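Local atomic coordinates of acyl-CoA dehydrogenase (Thermus thermophilus, PDB entry 2Z1Q), a protein that probably catalyses the FAD-dependent alpha,beta-dehydrogenation of saturated acyl-CoA thioesters, handing the electrons on to an acceptor, and carries a bound FAD. Residues P64-A69 and G104-T109; V95-L100 and R264-A269; L306-S311 and A558-A563; S311-A316 and G571-P576; Y364-G369 and E385-D390. One frame throughout, in Å; residues are numbered along the deposited sequence.

Contact 1: residues P64-A69 and G104-T109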
# COMPACT_ATOMS: atom_id res chain seq x y z
N PRO B 64 -8.26 -30.67 10.67
CA PRO B 64 -7.47 -31.78 10.15
C PRO B 64 -6.07 -31.32 9.72
O PRO B 64 -5.09 -32.05 9.88
CB PRO B 64 -8.32 -32.30 8.99
CG PRO B 64 -9.07 -31.07 8.55
CD PRO B 64 -9.47 -30.46 9.87
N LEU B 65 -5.96 -30.10 9.17
CA LEU B 65 -4.66 -29.57 8.75
C LEU B 65 -3.74 -29.39 9.94
O LEU B 65 -2.54 -29.64 9.86
CB LEU B 65 -4.82 -28.22 8.06
CG LEU B 65 -5.14 -28.28 6.56
CD1 LEU B 65 -5.47 -26.88 6.07
CD2 LEU B 65 -3.95 -28.86 5.79
N MET B 66 -4.31 -28.95 11.06
CA MET B 66 -3.53 -28.73 12.25
C MET B 66 -3.08 -30.09 12.82
O MET B 66 -1.98 -30.21 13.37
CB MET B 66 -4.35 -27.92 13.26
CG MET B 66 -3.53 -27.14 14.30
SD MET B 66 -2.67 -25.63 13.72
CE MET B 66 -1.31 -26.31 12.80
N ARG B 67 -3.93 -31.11 12.68
CA ARG B 67 -3.60 -32.45 13.15
C ARG B 67 -2.41 -32.96 12.33
O ARG B 67 -1.45 -33.49 12.88
CB ARG B 67 -4.78 -33.40 12.97
CG ARG B 67 -5.50 -33.81 14.25
CD ARG B 67 -6.24 -32.66 14.91
NE ARG B 67 -7.37 -33.15 15.71
CZ ARG B 67 -8.12 -32.40 16.50
NH1 ARG B 67 -7.88 -31.10 16.62
NH2 ARG B 67 -9.13 -32.95 17.16
N LYS B 68 -2.47 -32.78 11.02
CA LYS B 68 -1.37 -33.23 10.16
C LYS B 68 -0.06 -32.54 10.50
O LYS B 68 0.99 -33.18 10.55
CB LYS B 68 -1.69 -32.99 8.68
CG LYS B 68 -2.79 -33.89 8.13
CD LYS B 68 -3.06 -33.62 6.66
CE LYS B 68 -4.12 -34.56 6.11
NZ LYS B 68 -5.44 -34.33 6.76
N ALA B 69 -0.11 -31.23 10.74
CA ALA B 69 1.09 -30.47 11.08
C ALA B 69 1.64 -30.96 12.41
O ALA B 69 2.85 -30.91 12.66
CB ALA B 69 0.76 -28.98 11.18
N GLY B 104 -1.32 -19.18 3.22
CA GLY B 104 -2.38 -18.19 3.34
C GLY B 104 -2.82 -18.08 4.79
O GLY B 104 -1.99 -18.15 5.69
N GLY B 105 -4.12 -17.94 5.01
CA GLY B 105 -4.62 -17.81 6.37
C GLY B 105 -4.21 -18.90 7.35
O GLY B 105 -4.17 -18.66 8.56
N PHE B 106 -3.90 -20.09 6.86
CA PHE B 106 -3.51 -21.16 7.75
C PHE B 106 -2.28 -20.73 8.55
O PHE B 106 -2.05 -21.22 9.67
CB PHE B 106 -3.22 -22.44 6.96
CG PHE B 106 -2.73 -23.56 7.82
CD1 PHE B 106 -3.59 -24.19 8.73
CD2 PHE B 106 -1.40 -23.93 7.80
CE1 PHE B 106 -3.11 -25.17 9.60
CE2 PHE B 106 -0.91 -24.90 8.66
CZ PHE B 106 -1.76 -25.52 9.57
N SER B 107 -1.50 -19.80 8.01
CA SER B 107 -0.31 -19.31 8.70
C SER B 107 -0.73 -18.69 10.04
O SER B 107 -0.03 -18.86 11.05
CB SER B 107 0.40 -18.27 7.83
OG SER B 107 -0.46 -17.17 7.55
N VAL B 108 -1.85 -17.97 10.06
CA VAL B 108 -2.32 -17.35 11.31
C VAL B 108 -2.81 -18.47 12.24
O VAL B 108 -2.57 -18.43 13.44
CB VAL B 108 -3.44 -16.31 11.04
CG1 VAL B 108 -3.96 -15.72 12.35
CG2 VAL B 108 -2.88 -15.19 10.17
N THR B 109 -3.49 -19.47 11.69
CA THR B 109 -3.98 -20.59 12.50
C THR B 109 -2.78 -21.21 13.22
O THR B 109 -2.77 -21.31 14.44
CB THR B 109 -4.65 -21.66 11.62
OG1 THR B 109 -5.68 -21.06 10.84
CG2 THR B 109 -5.24 -22.77 12.48
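F106 reaches from helix 106-117 to the flank of helix 62-71, where L65 and M66 receive its ring. With CG anti to the backbone N (chi1 177°), the phenyl group is carried across to helix 62-71; the CA atoms of L65 and F106 are 8.5 Å apart. Its outer rim does the touching: CE1 of F106 lies 3.8 Å from CB of L65, and CZ of F106 comes to 3.4 Å from CE of M66. Both carbons approach the ring obliquely. M66 leaves its helix to one side, then bends at chi2 and chi3, which brings the methylthio end back to the CE1 and CZ side of the ring. SD of M66 stands 5.2 Å from the ring centroid of F106, 60° off the ring normal, an oblique Met-aromatic contact. The same sulfur lies 4.0 Å from CG2 of T109, one helical turn beyond F106. Both helices belong to the all-helical N-terminal domain of the acyl-CoA dehydrogenase fold, and helix 30-54 packs on L65 and A69 alongside. Replacing M66 with an alanine would probably leave the rim of F106 and the methyl of T109 without their shared partner and open a gap between the helices. Next to F106 in the chain, OG of S107 hydrogen-bonds back to O of G104 at 2.6 Å.

Contact 2: residues V95-L100 and R264-A269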
# COMPACT_ATOMS: atom_id res chain seq x y z
N VAL B 95 12.21 -20.71 10.81
CA VAL B 95 12.22 -21.08 9.39
C VAL B 95 10.86 -21.69 9.02
O VAL B 95 10.38 -21.53 7.90
CB VAL B 95 13.37 -22.08 9.05
CG1 VAL B 95 14.72 -21.52 9.51
CG2 VAL B 95 13.11 -23.43 9.68
N VAL B 96 10.24 -22.38 9.98
CA VAL B 96 8.93 -23.00 9.75
C VAL B 96 7.91 -21.88 9.50
O VAL B 96 7.05 -22.00 8.62
CB VAL B 96 8.50 -23.87 10.96
CG1 VAL B 96 7.03 -24.25 10.84
CG2 VAL B 96 9.36 -25.13 11.02
N ALA B 97 8.01 -20.80 10.26
CA ALA B 97 7.11 -19.67 10.09
C ALA B 97 7.28 -19.10 8.69
O ALA B 97 6.30 -18.82 8.01
CB ALA B 97 7.41 -18.61 11.13
N GLU B 98 8.53 -18.94 8.26
CA GLU B 98 8.80 -18.39 6.94
C GLU B 98 8.23 -19.23 5.80
O GLU B 98 7.62 -18.70 4.88
CB GLU B 98 10.32 -18.19 6.72
CG GLU B 98 10.69 -17.78 5.27
CD GLU B 98 12.20 -17.69 4.99
OE1 GLU B 98 12.57 -17.61 3.80
OE2 GLU B 98 13.00 -17.69 5.95
N GLU B 99 8.42 -20.55 5.88
CA GLU B 99 7.94 -21.45 4.84
C GLU B 99 6.41 -21.57 4.83
O GLU B 99 5.81 -21.91 3.81
CB GLU B 99 8.59 -22.84 5.01
CG GLU B 99 10.10 -22.89 4.68
CD GLU B 99 10.44 -22.26 3.34
OE1 GLU B 99 9.58 -22.25 2.43
OE2 GLU B 99 11.59 -21.79 3.17
N LEU B 100 5.79 -21.28 5.96
CA LEU B 100 4.34 -21.37 6.01
C LEU B 100 3.62 -20.13 5.47
O LEU B 100 2.39 -20.09 5.46
CB LEU B 100 3.89 -21.66 7.43
CG LEU B 100 3.98 -23.14 7.83
CD1 LEU B 100 3.55 -23.25 9.27
CD2 LEU B 100 3.11 -24.01 6.93
N ARG B 264 6.87 -11.51 17.38
CA ARG B 264 7.45 -10.54 16.48
C ARG B 264 8.51 -11.08 15.54
O ARG B 264 8.49 -10.79 14.35
CB ARG B 264 7.99 -9.35 17.26
CG ARG B 264 6.89 -8.51 17.90
CD ARG B 264 7.43 -7.53 18.92
NE ARG B 264 6.35 -6.73 19.49
CZ ARG B 264 6.46 -5.97 20.58
NH1 ARG B 264 5.41 -5.28 21.01
NH2 ARG B 264 7.60 -5.92 21.25
N TYR B 265 9.44 -11.89 16.04
CA TYR B 265 10.43 -12.36 15.10
C TYR B 265 9.89 -13.44 14.18
O TYR B 265 10.35 -13.56 13.04
CB TYR B 265 11.72 -12.80 15.79
CG TYR B 265 11.61 -13.97 16.70
CD1 TYR B 265 11.44 -15.27 16.19
CD2 TYR B 265 11.75 -13.82 18.07
CE1 TYR B 265 11.43 -16.37 17.04
CE2 TYR B 265 11.75 -14.91 18.93
CZ TYR B 265 11.59 -16.18 18.40
OH TYR B 265 11.66 -17.26 19.26
N LYS B 266 8.91 -14.22 14.64
CA LYS B 266 8.33 -15.26 13.78
C LYS B 266 7.51 -14.56 12.68
O LYS B 266 7.47 -15.02 11.54
CB LYS B 266 7.44 -16.22 14.60
CG LYS B 266 8.22 -17.08 15.62
CD LYS B 266 7.38 -18.20 16.21
CE LYS B 266 6.92 -19.17 15.13
NZ LYS B 266 6.07 -20.27 15.69
N LEU B 267 6.88 -13.44 13.01
CA LEU B 267 6.10 -12.71 12.02
C LEU B 267 7.07 -12.09 10.99
O LEU B 267 6.80 -12.09 9.78
CB LEU B 267 5.29 -11.61 12.71
CG LEU B 267 4.44 -10.75 11.78
CD1 LEU B 267 3.46 -11.63 11.04
CD2 LEU B 267 3.71 -9.69 12.58
N GLY B 268 8.19 -11.57 11.49
CA GLY B 268 9.19 -11.00 10.60
C GLY B 268 9.65 -12.07 9.63
O GLY B 268 9.87 -11.77 8.46
N ALA B 269 9.79 -13.31 10.10
CA ALA B 269 10.22 -14.39 9.21
C ALA B 269 9.06 -14.71 8.27
O ALA B 269 9.27 -15.00 7.08
CB ALA B 269 10.62 -15.63 10.02
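A269, A97 and E98 account for most of the surface buried where helix 90-99 lies against helix 252-288. The backbones come very close: the CA atoms of E98 and A269 are 4.8 Å apart, and those of A97 and K266 5.9 Å. Two alanines make this possible, each directing its methyl group at the opposing helix. CB of A97 rests 3.6 Å from the carbonyl O of K266, and CE of K266 passes the same methyl at 4.1 Å, brought alongside by the bend in the lysine chain at chi3 (62°). CB of A269 meets CB of E98 at 4.2 Å. The carbonyl O of A269 is approached by the CA of E98 at 3.4 Å, a CA-H...O contact with 131° at the hydrogen. This is close helix packing through small residues, and it joins the helical N-terminal domain to the long first helix of the C-terminal helical domain, between which the beta domain is inserted in sequence. E98 meets A269 through CA, CB and CG, its CB lying 3.4 Å from the carbonyl O of A269. Its chain, CG anti to the backbone N (chi1 172°) and extended beyond, carries the carboxylate to a salt bridge with K276 and a hydrogen bond with Y321. NZ of K266 leaves for a weak hydrogen bond to T114.

Contact 3: residues L306-S311 and A558-A563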
# COMPACT_ATOMS: atom_id res chain seq x y z
N LEU B 306 11.46 -5.28 -9.66
CA LEU B 306 12.04 -6.60 -9.41
C LEU B 306 13.37 -6.51 -8.67
O LEU B 306 13.65 -7.31 -7.78
CB LEU B 306 12.24 -7.35 -10.74
CG LEU B 306 10.98 -7.78 -11.50
CD1 LEU B 306 11.36 -8.32 -12.87
CD2 LEU B 306 10.21 -8.82 -10.68
N GLY B 307 14.19 -5.52 -9.03
CA GLY B 307 15.46 -5.35 -8.35
C GLY B 307 15.26 -4.85 -6.93
O GLY B 307 15.86 -5.38 -5.99
N GLU B 308 14.41 -3.84 -6.76
CA GLU B 308 14.16 -3.29 -5.43
C GLU B 308 13.53 -4.37 -4.53
O GLU B 308 13.88 -4.48 -3.36
CB GLU B 308 13.24 -2.06 -5.51
CG GLU B 308 13.03 -1.36 -4.19
CD GLU B 308 14.32 -0.81 -3.60
OE1 GLU B 308 14.38 -0.61 -2.36
OE2 GLU B 308 15.27 -0.56 -4.37
N MET B 309 12.62 -5.16 -5.08
CA MET B 309 11.99 -6.23 -4.30
C MET B 309 13.03 -7.20 -3.74
O MET B 309 13.03 -7.50 -2.54
CB MET B 309 10.98 -6.99 -5.16
CG MET B 309 9.70 -6.24 -5.43
SD MET B 309 8.71 -7.09 -6.66
CE MET B 309 8.63 -5.86 -7.86
N ALA B 310 13.91 -7.71 -4.59
CA ALA B 310 14.94 -8.65 -4.15
C ALA B 310 15.86 -7.99 -3.13
O ALA B 310 16.29 -8.61 -2.16
CB ALA B 310 15.75 -9.14 -5.35
N SER B 311 16.14 -6.72 -3.31
CA SER B 311 17.00 -6.05 -2.36
C SER B 311 16.35 -5.94 -0.97
O SER B 311 16.98 -6.31 0.03
CB SER B 311 17.37 -4.65 -2.87
OG SER B 311 18.17 -3.98 -1.92
N ALA B 558 21.69 0.77 -12.78
CA ALA B 558 22.53 -0.37 -13.15
C ALA B 558 22.38 -1.51 -12.15
O ALA B 558 22.13 -2.65 -12.54
CB ALA B 558 24.00 0.06 -13.22
N LEU B 559 22.53 -1.20 -10.87
CA LEU B 559 22.44 -2.24 -9.86
C LEU B 559 21.09 -2.94 -9.80
O LEU B 559 21.03 -4.17 -9.72
CB LEU B 559 22.83 -1.69 -8.47
CG LEU B 559 24.27 -1.18 -8.31
CD1 LEU B 559 24.49 -0.71 -6.87
CD2 LEU B 559 25.26 -2.28 -8.63
N ARG B 560 19.99 -2.19 -9.84
CA ARG B 560 18.69 -2.82 -9.80
C ARG B 560 18.51 -3.69 -11.03
O ARG B 560 18.04 -4.82 -10.93
CB ARG B 560 17.57 -1.77 -9.74
CG ARG B 560 17.47 -1.05 -8.40
CD ARG B 560 16.07 -0.48 -8.28
NE ARG B 560 15.86 0.34 -7.08
CZ ARG B 560 16.02 1.66 -7.02
NH1 ARG B 560 16.41 2.35 -8.09
NH2 ARG B 560 15.78 2.30 -5.89
N ARG B 561 18.92 -3.20 -12.20
CA ARG B 561 18.79 -4.00 -13.41
C ARG B 561 19.54 -5.31 -13.29
O ARG B 561 19.09 -6.35 -13.78
CB ARG B 561 19.28 -3.24 -14.64
CG ARG B 561 18.33 -2.16 -15.11
CD ARG B 561 18.66 -1.75 -16.53
NE ARG B 561 17.71 -0.77 -17.05
CZ ARG B 561 17.62 -0.45 -18.33
NH1 ARG B 561 18.42 -1.03 -19.22
NH2 ARG B 561 16.73 0.45 -18.73
N GLN B 562 20.69 -5.27 -12.62
CA GLN B 562 21.52 -6.45 -12.41
C GLN B 562 20.78 -7.48 -11.54
O GLN B 562 20.80 -8.68 -11.81
CB GLN B 562 22.85 -6.04 -11.76
CG GLN B 562 23.81 -7.20 -11.49
CD GLN B 562 25.17 -6.75 -10.94
OE1 GLN B 562 25.98 -7.58 -10.54
NE2 GLN B 562 25.41 -5.44 -10.93
N ALA B 563 20.11 -6.98 -10.50
CA ALA B 563 19.33 -7.82 -9.58
C ALA B 563 18.12 -8.40 -10.32
O ALA B 563 17.81 -9.59 -10.20
CB ALA B 563 18.87 -6.99 -8.38
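Two helices of the C-terminal region cross here nearly at a right angle, joined by close packing at a glycine and by a salt bridge at its flank. Helices 300-331 and 556-570 approach to 7.6 Å between the axes of their short segments, at 80°. G307 lets them meet: its CA lies 4.4 Å from that of R560 and 3.8 Å from CB of A563, and any CB on this residue would clash with the carbonyl O of R560. The crossing sets the last helix of the chain across a helix of the four-helix bundle that forms the C-terminal domain of acyl-CoA dehydrogenases. Beside it, the chain of R560, extended from CG to NE, reaches E308 and grips its OE2 side-on with two nitrogens. NE of R560 gives the shorter, straighter bond to OE2 of E308 (2.9 Å, 162°), on the anti side of the carboxylate, whereas NH2 meets this oxygen from above the carboxylate plane at 3.3 Å. The two flat groups are turned 61° apart. A leucine in place of R560 would probably leave OE2 of E308 without its cationic mate at the crossing. The other oxygen of E308, OE1, is bound by R312 one turn onward.

Contact 4: residues S311-A316 and G571-P576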
# COMPACT_ATOMS: atom_id res chain seq x y z
N SER B 311 16.14 -6.72 -3.31
CA SER B 311 17.00 -6.05 -2.36
C SER B 311 16.35 -5.94 -0.97
O SER B 311 16.98 -6.31 0.03
CB SER B 311 17.37 -4.65 -2.87
OG SER B 311 18.17 -3.98 -1.92
N ARG B 312 15.11 -5.47 -0.89
CA ARG B 312 14.48 -5.34 0.43
C ARG B 312 14.29 -6.70 1.09
O ARG B 312 14.46 -6.84 2.30
CB ARG B 312 13.17 -4.58 0.31
CG ARG B 312 13.33 -3.24 -0.39
CD ARG B 312 12.20 -2.29 -0.06
NE ARG B 312 12.10 -1.19 -1.02
CZ ARG B 312 11.25 -0.17 -0.90
NH1 ARG B 312 11.22 0.78 -1.82
NH2 ARG B 312 10.44 -0.11 0.15
N ILE B 313 13.95 -7.72 0.32
CA ILE B 313 13.79 -9.04 0.89
C ILE B 313 15.12 -9.53 1.48
O ILE B 313 15.14 -10.09 2.58
CB ILE B 313 13.29 -10.04 -0.18
CG1 ILE B 313 11.88 -9.66 -0.62
CG2 ILE B 313 13.34 -11.44 0.37
CD1 ILE B 313 11.44 -10.40 -1.87
N TYR B 314 16.22 -9.31 0.77
CA TYR B 314 17.53 -9.74 1.26
C TYR B 314 17.87 -9.07 2.59
O TYR B 314 18.31 -9.72 3.54
CB TYR B 314 18.62 -9.42 0.23
CG TYR B 314 20.01 -9.68 0.73
CD1 TYR B 314 20.49 -10.97 0.88
CD2 TYR B 314 20.85 -8.62 1.10
CE1 TYR B 314 21.76 -11.22 1.39
CE2 TYR B 314 22.12 -8.85 1.60
CZ TYR B 314 22.57 -10.16 1.74
OH TYR B 314 23.81 -10.45 2.25
N ALA B 315 17.64 -7.76 2.66
CA ALA B 315 17.91 -7.03 3.89
C ALA B 315 17.08 -7.59 5.05
O ALA B 315 17.64 -7.91 6.10
CB ALA B 315 17.61 -5.54 3.69
N ALA B 316 15.76 -7.71 4.88
CA ALA B 316 14.90 -8.22 5.95
C ALA B 316 15.30 -9.64 6.36
O ALA B 316 15.38 -9.97 7.54
CB ALA B 316 13.44 -8.21 5.51
N GLY B 571 13.79 -16.89 -11.44
CA GLY B 571 12.34 -16.99 -11.35
C GLY B 571 11.84 -16.59 -9.98
O GLY B 571 10.82 -17.10 -9.51
N GLY B 572 12.55 -15.69 -9.32
CA GLY B 572 12.13 -15.27 -7.99
C GLY B 572 13.31 -14.81 -7.18
O GLY B 572 14.21 -14.17 -7.72
N TYR B 573 13.31 -15.11 -5.89
CA TYR B 573 14.42 -14.70 -5.04
C TYR B 573 15.71 -15.33 -5.59
O TYR B 573 15.88 -16.54 -5.54
CB TYR B 573 14.15 -15.15 -3.60
CG TYR B 573 15.10 -14.57 -2.57
CD1 TYR B 573 15.79 -15.39 -1.68
CD2 TYR B 573 15.28 -13.19 -2.47
CE1 TYR B 573 16.66 -14.85 -0.72
CE2 TYR B 573 16.14 -12.64 -1.51
CZ TYR B 573 16.82 -13.47 -0.64
OH TYR B 573 17.62 -12.91 0.32
N PRO B 574 16.63 -14.50 -6.12
CA PRO B 574 17.90 -14.99 -6.69
C PRO B 574 18.85 -15.75 -5.76
O PRO B 574 19.56 -16.65 -6.21
CB PRO B 574 18.52 -13.73 -7.28
CG PRO B 574 18.05 -12.66 -6.35
CD PRO B 574 16.60 -13.03 -6.13
N ILE B 575 18.87 -15.40 -4.48
CA ILE B 575 19.75 -16.07 -3.54
C ILE B 575 19.38 -17.54 -3.40
O ILE B 575 18.26 -17.87 -3.00
CB ILE B 575 19.70 -15.43 -2.14
CG1 ILE B 575 20.30 -14.02 -2.20
CG2 ILE B 575 20.47 -16.28 -1.15
CD1 ILE B 575 19.49 -13.05 -3.00
N PRO B 576 20.32 -18.45 -3.71
CA PRO B 576 20.15 -19.90 -3.65
C PRO B 576 19.56 -20.43 -2.34
O PRO B 576 19.84 -19.90 -1.26
CB PRO B 576 21.56 -20.42 -3.88
CG PRO B 576 22.14 -19.40 -4.78
CD PRO B 576 21.69 -18.11 -4.13
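Y573, in the loop after helix 556-570, meets I313 and Y314 of helix 300-331, the first of these through carbon contacts. CG2 of I313 meets CE2 of Y573 at 3.6 Å, the two side chains sliding past each other in opposite directions. This methyl stands anti to the backbone N of I313, while helices 252-288 and 348-372 pack on the residue, its CG1 against V365. I575 adds a thinner contact, its CG1 lying 4.3 Å from CD1 of Y314. Within the loop, CD1 of I575 sits over one face of the Y573 ring, 3.5 Å above its plane and offset toward the rim.

The two tyrosines cross obliquely, and here it is the hydroxyl oxygen that touches, against carbon. OH of Y573 lies at the edge of the Y314 ring, in its plane, 3.5 Å from CD1, and it comes to 3.3 Å from the CA of Y314. No hydrogen bond joins the segments. The hydroxyl of Y573 is instead hydrogen-bonded to the carboxylate of E317, one turn along helix 300-331, and OH of Y314 to the carbonyl O of A495 on helix 476-502.

Before the tyrosine, G571, the first residue after helix 556-570, has positive phi, and G572 has backbone angles at which a CB would jam against the preceding carbonyl. The C-terminal tail is laid back along the helical domain. Carbon contacts fit Y573 to the helix surface, while its bond to E317 probably fixes how far the ring reaches in and gives the hydroxyl a polar partner where its contacts with Y314 are to carbon.

Contact 5: residues Y364-G369 and E385-D390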
# COMPACT_ATOMS: atom_id res chain seq x y z
N TYR B 364 5.48 -3.58 0.54
CA TYR B 364 6.04 -3.09 -0.71
C TYR B 364 6.06 -4.16 -1.80
O TYR B 364 5.65 -3.90 -2.92
CB TYR B 364 7.46 -2.57 -0.51
CG TYR B 364 8.13 -2.19 -1.80
CD1 TYR B 364 7.87 -0.96 -2.40
CD2 TYR B 364 9.00 -3.06 -2.45
CE1 TYR B 364 8.45 -0.60 -3.62
CE2 TYR B 364 9.60 -2.72 -3.66
CZ TYR B 364 9.32 -1.49 -4.24
OH TYR B 364 9.91 -1.14 -5.43
N VAL B 365 6.54 -5.35 -1.45
CA VAL B 365 6.64 -6.46 -2.40
C VAL B 365 5.27 -6.89 -2.95
O VAL B 365 5.11 -7.05 -4.16
CB VAL B 365 7.42 -7.66 -1.75
CG1 VAL B 365 7.44 -8.87 -2.68
CG2 VAL B 365 8.85 -7.21 -1.43
N VAL B 366 4.27 -7.07 -2.09
CA VAL B 366 2.97 -7.46 -2.65
C VAL B 366 2.36 -6.33 -3.47
O VAL B 366 1.67 -6.58 -4.45
CB VAL B 366 1.95 -7.93 -1.57
CG1 VAL B 366 2.48 -9.16 -0.87
CG2 VAL B 366 1.66 -6.81 -0.57
N ASP B 367 2.65 -5.08 -3.12
CA ASP B 367 2.09 -3.95 -3.85
C ASP B 367 2.62 -3.85 -5.28
O ASP B 367 1.84 -3.70 -6.22
CB ASP B 367 2.37 -2.66 -3.08
CG ASP B 367 1.67 -1.47 -3.68
OD1 ASP B 367 0.47 -1.59 -4.00
OD2 ASP B 367 2.31 -0.42 -3.84
N GLU B 368 3.93 -3.97 -5.43
CA GLU B 368 4.55 -3.92 -6.74
C GLU B 368 4.23 -5.22 -7.45
O GLU B 368 4.21 -5.26 -8.68
CB GLU B 368 6.07 -3.76 -6.61
CG GLU B 368 6.49 -2.40 -6.07
CD GLU B 368 5.96 -1.25 -6.90
OE1 GLU B 368 5.61 -1.45 -8.08
OE2 GLU B 368 5.90 -0.12 -6.37
N GLY B 369 3.99 -6.28 -6.69
CA GLY B 369 3.65 -7.55 -7.30
C GLY B 369 2.32 -7.34 -8.01
O GLY B 369 2.12 -7.76 -9.15
N GLU B 385 -3.34 -11.31 -5.84
CA GLU B 385 -4.47 -10.52 -5.34
C GLU B 385 -4.72 -10.84 -3.86
O GLU B 385 -4.86 -9.94 -3.02
CB GLU B 385 -5.69 -10.80 -6.22
CG GLU B 385 -6.90 -9.92 -6.01
CD GLU B 385 -7.73 -10.36 -4.84
OE1 GLU B 385 -7.71 -11.57 -4.51
OE2 GLU B 385 -8.42 -9.51 -4.26
N ARG B 386 -4.75 -12.14 -3.53
CA ARG B 386 -4.96 -12.59 -2.16
C ARG B 386 -3.77 -12.16 -1.28
O ARG B 386 -3.97 -11.75 -0.13
CB ARG B 386 -5.07 -14.11 -2.12
CG ARG B 386 -5.60 -14.67 -0.79
CD ARG B 386 -4.91 -15.98 -0.39
NE ARG B 386 -4.59 -16.84 -1.53
CZ ARG B 386 -5.49 -17.40 -2.33
NH1 ARG B 386 -5.10 -18.16 -3.34
NH2 ARG B 386 -6.78 -17.20 -2.11
N ALA B 387 -2.56 -12.24 -1.81
CA ALA B 387 -1.37 -11.88 -1.04
C ALA B 387 -1.37 -10.40 -0.67
O ALA B 387 -0.93 -10.03 0.42
CB ALA B 387 -0.09 -12.25 -1.81
N TYR B 388 -1.89 -9.55 -1.56
CA TYR B 388 -1.97 -8.13 -1.28
C TYR B 388 -2.90 -7.93 -0.09
O TYR B 388 -2.60 -7.17 0.83
CB TYR B 388 -2.54 -7.38 -2.48
CG TYR B 388 -2.65 -5.88 -2.28
CD1 TYR B 388 -1.54 -5.06 -2.44
CD2 TYR B 388 -3.87 -5.29 -1.92
CE1 TYR B 388 -1.62 -3.69 -2.26
CE2 TYR B 388 -3.96 -3.91 -1.73
CZ TYR B 388 -2.83 -3.12 -1.91
OH TYR B 388 -2.85 -1.76 -1.76
N ARG B 389 -4.03 -8.63 -0.09
CA ARG B 389 -4.96 -8.48 1.02
C ARG B 389 -4.46 -9.12 2.33
O ARG B 389 -4.53 -8.49 3.39
CB ARG B 389 -6.35 -9.02 0.64
CG ARG B 389 -7.12 -8.10 -0.32
CD ARG B 389 -8.54 -8.61 -0.64
NE ARG B 389 -8.46 -9.82 -1.45
CZ ARG B 389 -8.59 -11.05 -0.97
NH1 ARG B 389 -8.85 -11.26 0.32
NH2 ARG B 389 -8.41 -12.08 -1.76
N ASP B 390 -3.91 -10.34 2.23
CA ASP B 390 -3.39 -11.04 3.40
C ASP B 390 -2.26 -10.28 4.09
O ASP B 390 -2.08 -10.36 5.31
CB ASP B 390 -2.84 -12.43 3.01
CG ASP B 390 -3.92 -13.40 2.54
OD1 ASP B 390 -5.12 -13.05 2.60
OD2 ASP B 390 -3.56 -14.52 2.10
O HOH W 1 -0.70 -0.27 -1.96
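V366 and Y388 cross at about a right angle where helices 348-372 and 383-392 run roughly antiparallel, the axes of their short segments 8.9 Å apart and at 147°. The valine points into the opposing helix and divides its branches between two residues. CG1 of V366 rests 3.7 Å from the carbonyl O of A387 and 4.1 Å from its CB; CG2 of V366 lies 3.9 Å from the CA of Y388. The small A387 and the short valine let the backbones come within 5.2 Å, measured between the CA atoms of V366 and Y388.

Y388, its CG anti to the backbone N (chi1 -180°), swings its ring out beside D367, and these two side chains lie alongside and point the same way, with carboxylate and ring planes 38° apart. OD1 of D367 approaches CE1 of Y388 obliquely at 3.4 Å. A water at the ring edge, in the ring plane, links the pair: it is 2.6 Å from OH of Y388 and gives a weak bond to OD1 of D367.

The second subunit packs against this pair. R392 and R395 of that subunit form salt bridges with the D367 carboxylate, and Y388 of that subunit brings its ring against Y388. The aspartate is probably ionised at the dimer interface, held so by two arginines of the other subunit, and its water bridge to Y388 ties the tyrosine hydroxyl to the same polar network.

Contact 1 lies within the N-terminal helical domain; contact 2 starts there, its segments alternating with those of contact 1, 14 Å away between centres, and the two touch at S107 and L100. Contact 2 then spans the inserted beta domain to reach helix 252-288. Contacts 3 and 4 both use helix 300-331, share S311, sit 9 Å apart between centres and bring the chain's last helix and tail back onto the C-terminal helical domain. Contact 5 is nested within the loops they close, meeting them through Y364 and V365, and touches contact 1 where D390 packs on G104. The helical domains are thus joined to each other, to the C-terminal tail and, through contact 5, to the second subunit.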